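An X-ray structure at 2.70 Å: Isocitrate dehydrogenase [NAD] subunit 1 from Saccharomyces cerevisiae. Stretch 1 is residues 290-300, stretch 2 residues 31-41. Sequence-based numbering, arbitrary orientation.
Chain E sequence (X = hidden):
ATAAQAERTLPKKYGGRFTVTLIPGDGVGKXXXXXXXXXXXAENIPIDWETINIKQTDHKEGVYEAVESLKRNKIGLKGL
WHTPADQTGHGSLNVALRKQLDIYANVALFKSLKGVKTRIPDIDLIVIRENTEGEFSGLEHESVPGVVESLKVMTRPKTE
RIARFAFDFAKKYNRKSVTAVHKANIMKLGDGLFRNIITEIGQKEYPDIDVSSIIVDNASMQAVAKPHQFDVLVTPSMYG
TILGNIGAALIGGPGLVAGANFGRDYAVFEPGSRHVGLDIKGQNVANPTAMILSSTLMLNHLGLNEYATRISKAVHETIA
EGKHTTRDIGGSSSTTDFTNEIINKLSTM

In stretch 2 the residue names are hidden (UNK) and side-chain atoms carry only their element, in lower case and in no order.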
# COMPACT_ATOMS: atom_id res chain seq x y z
N ALA E 290 -37.49 -17.07 -1.54
CA ALA E 290 -36.09 -17.03 -1.15
C ALA E 290 -35.46 -15.75 -1.63
O ALA E 290 -34.77 -15.09 -0.88
CB ALA E 290 -35.33 -18.25 -1.70
N MET E 291 -35.71 -15.39 -2.88
CA MET E 291 -35.25 -14.12 -3.42
C MET E 291 -35.83 -12.91 -2.65
O MET E 291 -35.11 -12.00 -2.31
CB MET E 291 -35.57 -14.01 -4.91
CG MET E 291 -34.90 -12.88 -5.57
SD MET E 291 -33.12 -13.02 -5.41
CE MET E 291 -32.78 -14.38 -6.50
N ILE E 292 -37.12 -12.92 -2.37
CA ILE E 292 -37.74 -11.83 -1.66
C ILE E 292 -37.17 -11.68 -0.24
O ILE E 292 -36.85 -10.57 0.20
CB ILE E 292 -39.27 -12.00 -1.59
CG1 ILE E 292 -39.85 -12.17 -3.00
CG2 ILE E 292 -39.91 -10.80 -0.88
CD1 ILE E 292 -41.36 -12.49 -3.05
N LEU E 293 -37.09 -12.79 0.49
CA LEU E 293 -36.55 -12.77 1.84
C LEU E 293 -35.07 -12.34 1.85
O LEU E 293 -34.62 -11.64 2.76
CB LEU E 293 -36.72 -14.13 2.50
CG LEU E 293 -38.18 -14.47 2.78
CD1 LEU E 293 -38.31 -15.78 3.53
CD2 LEU E 293 -38.82 -13.34 3.55
N SER E 294 -34.32 -12.77 0.86
CA SER E 294 -32.94 -12.34 0.74
C SER E 294 -32.95 -10.84 0.50
O SER E 294 -32.12 -10.12 1.02
CB SER E 294 -32.25 -13.05 -0.43
OG SER E 294 -32.09 -14.42 -0.13
N SER E 295 -33.93 -10.41 -0.27
CA SER E 295 -34.16 -9.01 -0.57
C SER E 295 -34.31 -8.20 0.71
O SER E 295 -33.88 -7.05 0.76
CB SER E 295 -35.45 -8.86 -1.38
OG SER E 295 -35.44 -7.67 -2.11
N THR E 296 -34.96 -8.79 1.71
CA THR E 296 -35.20 -8.06 2.94
C THR E 296 -33.95 -8.04 3.82
O THR E 296 -33.72 -7.06 4.51
CB THR E 296 -36.44 -8.56 3.70
OG1 THR E 296 -36.15 -9.79 4.36
CG2 THR E 296 -37.59 -8.74 2.75
N LEU E 297 -33.15 -9.11 3.78
CA LEU E 297 -31.83 -9.09 4.42
C LEU E 297 -31.03 -7.90 3.90
O LEU E 297 -30.36 -7.22 4.66
CB LEU E 297 -31.06 -10.37 4.17
CG LEU E 297 -31.57 -11.61 4.89
CD1 LEU E 297 -30.67 -12.83 4.64
CD2 LEU E 297 -31.64 -11.33 6.37
N MET E 298 -31.11 -7.68 2.60
CA MET E 298 -30.44 -6.54 1.97
C MET E 298 -30.99 -5.21 2.48
O MET E 298 -30.24 -4.29 2.77
CB MET E 298 -30.54 -6.62 0.44
CG MET E 298 -29.78 -5.54 -0.24
SD MET E 298 -30.16 -5.44 -1.98
CE MET E 298 -31.89 -4.93 -1.90
N LEU E 299 -32.31 -5.10 2.61
CA LEU E 299 -32.92 -3.89 3.14
C LEU E 299 -32.41 -3.59 4.56
O LEU E 299 -31.99 -2.46 4.84
CB LEU E 299 -34.45 -4.02 3.12
CG LEU E 299 -35.11 -3.97 1.73
CD1 LEU E 299 -36.58 -4.28 1.83
CD2 LEU E 299 -34.88 -2.65 1.01
N ASN E 300 -32.45 -4.59 5.43
CA ASN E 300 -31.88 -4.48 6.77
C ASN E 300 -30.47 -3.91 6.74
O ASN E 300 -30.14 -2.98 7.46
CB ASN E 300 -31.83 -5.86 7.45
CG ASN E 300 -33.19 -6.32 7.96
OD1 ASN E 300 -34.14 -5.53 8.09
ND2 ASN E 300 -33.29 -7.60 8.28
N UNK E 31 -37.33 -14.39 -13.43
CA UNK E 31 -38.70 -14.41 -12.91
C UNK E 31 -38.69 -13.99 -11.45
O UNK E 31 -39.43 -13.10 -11.07
c UNK E 31 -39.35 -15.80 -13.04
c UNK E 31 -39.62 -16.32 -14.46
c UNK E 31 -40.08 -17.79 -14.48
o UNK E 31 -40.65 -18.27 -13.47
o UNK E 31 -39.86 -18.46 -15.51
N UNK E 32 -37.87 -14.63 -10.62
CA UNK E 32 -37.89 -14.30 -9.19
C UNK E 32 -37.29 -12.92 -8.91
O UNK E 32 -37.68 -12.22 -7.98
c UNK E 32 -35.71 -15.39 -8.60
c UNK E 32 -37.83 -16.73 -8.58
c UNK E 32 -37.22 -15.37 -8.34
c UNK E 32 -35.01 -16.55 -7.96
N UNK E 33 -36.33 -12.52 -9.72
CA UNK E 33 -35.77 -11.19 -9.61
C UNK E 33 -36.83 -10.13 -9.92
O UNK E 33 -36.89 -9.07 -9.26
c UNK E 33 -34.64 -9.65 -11.23
o UNK E 33 -33.40 -11.23 -9.90
c UNK E 33 -34.62 -11.03 -10.60
N UNK E 34 -37.66 -10.40 -10.93
CA UNK E 34 -38.71 -9.47 -11.32
C UNK E 34 -39.81 -9.35 -10.25
O UNK E 34 -40.36 -8.27 -10.03
o UNK E 34 -37.30 -8.83 -13.60
c UNK E 34 -39.30 -9.82 -12.68
c UNK E 34 -38.32 -9.52 -13.83
o UNK E 34 -38.58 -9.98 -14.97
N UNK E 35 -40.09 -10.45 -9.58
CA UNK E 35 -40.93 -10.41 -8.40
C UNK E 35 -40.45 -9.34 -7.40
O UNK E 35 -41.24 -8.52 -6.95
c UNK E 35 -40.97 -11.80 -7.77
o UNK E 35 -41.55 -11.77 -6.48
N UNK E 36 -39.16 -9.34 -7.07
CA UNK E 36 -38.60 -8.36 -6.16
C UNK E 36 -38.69 -6.95 -6.74
O UNK E 36 -39.16 -6.05 -6.08
c UNK E 36 -37.08 -9.83 -4.81
c UNK E 36 -36.47 -7.46 -5.18
c UNK E 36 -37.14 -8.68 -5.79
N UNK E 37 -38.23 -6.75 -7.97
CA UNK E 37 -38.35 -5.46 -8.64
C UNK E 37 -39.76 -4.90 -8.51
O UNK E 37 -39.93 -3.71 -8.22
n UNK E 37 -34.29 -6.85 -13.93
n UNK E 37 -35.96 -5.89 -12.65
c UNK E 37 -34.80 -5.78 -13.29
c UNK E 37 -37.99 -5.59 -10.11
c UNK E 37 -36.65 -5.07 -10.46
n UNK E 37 -34.17 -4.61 -13.31
c UNK E 37 -36.58 -4.79 -11.93
N UNK E 38 -40.76 -5.76 -8.75
CA UNK E 38 -42.18 -5.41 -8.70
C UNK E 38 -42.65 -5.00 -7.30
O UNK E 38 -43.26 -3.95 -7.11
c UNK E 38 -43.07 -6.58 -9.23
o UNK E 38 -42.80 -6.83 -10.61
c UNK E 38 -44.53 -6.24 -9.10
N UNK E 39 -42.38 -5.83 -6.31
CA UNK E 39 -42.68 -5.45 -4.94
C UNK E 39 -41.98 -4.15 -4.53
O UNK E 39 -42.54 -3.34 -3.79
c UNK E 39 -42.52 -6.09 -2.54
c UNK E 39 -42.58 -9.03 -3.44
c UNK E 39 -42.28 -6.54 -3.97
c UNK E 39 -43.02 -7.84 -4.29
N UNK E 40 -40.76 -3.94 -5.01
CA UNK E 40 -40.00 -2.76 -4.62
C UNK E 40 -40.56 -1.46 -5.19
O UNK E 40 -40.66 -0.49 -4.48
c UNK E 40 -37.43 -5.15 -2.12
c UNK E 40 -36.37 -3.18 -3.69
c UNK E 40 -36.13 -4.76 -1.94
c UNK E 40 -38.50 -2.90 -4.97
c UNK E 40 -38.20 -4.55 -3.09
c UNK E 40 -35.60 -3.78 -2.73
c UNK E 40 -37.67 -3.55 -3.88
N UNK E 41 -40.92 -1.45 -6.46
CA UNK E 41 -41.56 -0.28 -7.05
C UNK E 41 -42.92 0.00 -6.39
O UNK E 41 -43.30 1.16 -6.21
o UNK E 41 -43.86 -2.22 -10.99
c UNK E 41 -42.81 -1.38 -9.00
c UNK E 41 -41.72 -0.42 -8.57
o UNK E 41 -42.57 -0.42 -11.19
c UNK E 41 -43.10 -1.34 -10.50

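Both stretches are helical throughout, and the side chains of the second can be identified from their atoms in turn. Position 31 has three carbons in a row, the last carrying two oxygens, and touches nothing on stretch 1. A carboxylate two carbons beyond CB is Glu-31, a charged residue suited to a partly exposed place out of reach of the other helix.

Position 32 has four carbons, forked at the first, one arm two carbons long. Its CA-to-CB bond points toward stretch 1, and the end of the longer arm lies 3.4 Å from CE of Met-291. This is Ile-32, whose longer arm supplies an apolar surface for the methionine's tip.

At position 33 the first carbon carries one oxygen and one carbon. The CA-to-CB bond points away from stretch 1, and the nearest approach is by the backbone, with N 4.4 Å from CG of Met-291. This is Thr-33; a small side chain turned away from the partner suits a place where the backbone itself comes near.

Position 34 bears two carbons, the second with two oxygens, and makes no contact across the helices. This is Asp-34, whose short carboxylate is partly exposed and pairs with the side chain at position 37, about one turn on.

Position 35 has one carbon and one oxygen, the oxygen 3.5 Å from CD1 of Ile-292. It is Ser-35; the small side chain fits beside the isoleucine, while OG finds its hydrogen bond elsewhere in the structure.

Position 36 holds three carbons, the first carrying the other two. One of these two lies 3.8 Å from CG of Met-291 and 3.8 Å from CA of Ile-292, and the other is 3.2 Å from OG of Ser-295. A compact, branched residue, Val-36, suits this place, where its CA is just 5.7 Å from CA of Ile-292.

Position 37 has three carbons, a nitrogen, then a carbon bearing two more nitrogens. It touches nothing on stretch 1, and its CA-to-CB bond points away from it. This is Arg-37, whose NE forms a salt bridge with OD1 of Asp-34 at 3.4 Å, a weak hydrogen bond.

Position 38 repeats the carbon bearing one oxygen and one carbon, again without contact. In Thr-38, OG1 donates to O of Asp-34 at 2.9 Å, satisfying the hydroxyl within its own helix.

Position 39 has four carbons forked at the first, one arm longer, its end 3.7 Å from CD1 of Ile-292. This is Ile-39, an apolar match.

Position 40 is one carbon followed by a six-carbon ring. The ring's far carbon lies 3.0 Å from OG of Ser-295 and 3.8 Å from CD1 of Leu-299, while CE of Met-298 meets the ring edge, 4.0 Å from a neighbouring ring carbon. This is Phe-40, whose length lets it reach several residues.

Position 41 has three carbons, the third with two oxygens, and no contact: Glu-41, poorly ordered, its charge suited to an exposed position.

The contact works by packing: no hydrogen bond crosses it. The helix axes approach to 8.9 Å at 49°, the nearest CA pair is Ile-292 and Val-36, and farther along Phe-40 bridges the gap. Some 450 Å² is buried, largely by apolar side chains.

Stretch 2, residues 31-41: EITDSVRTIFE
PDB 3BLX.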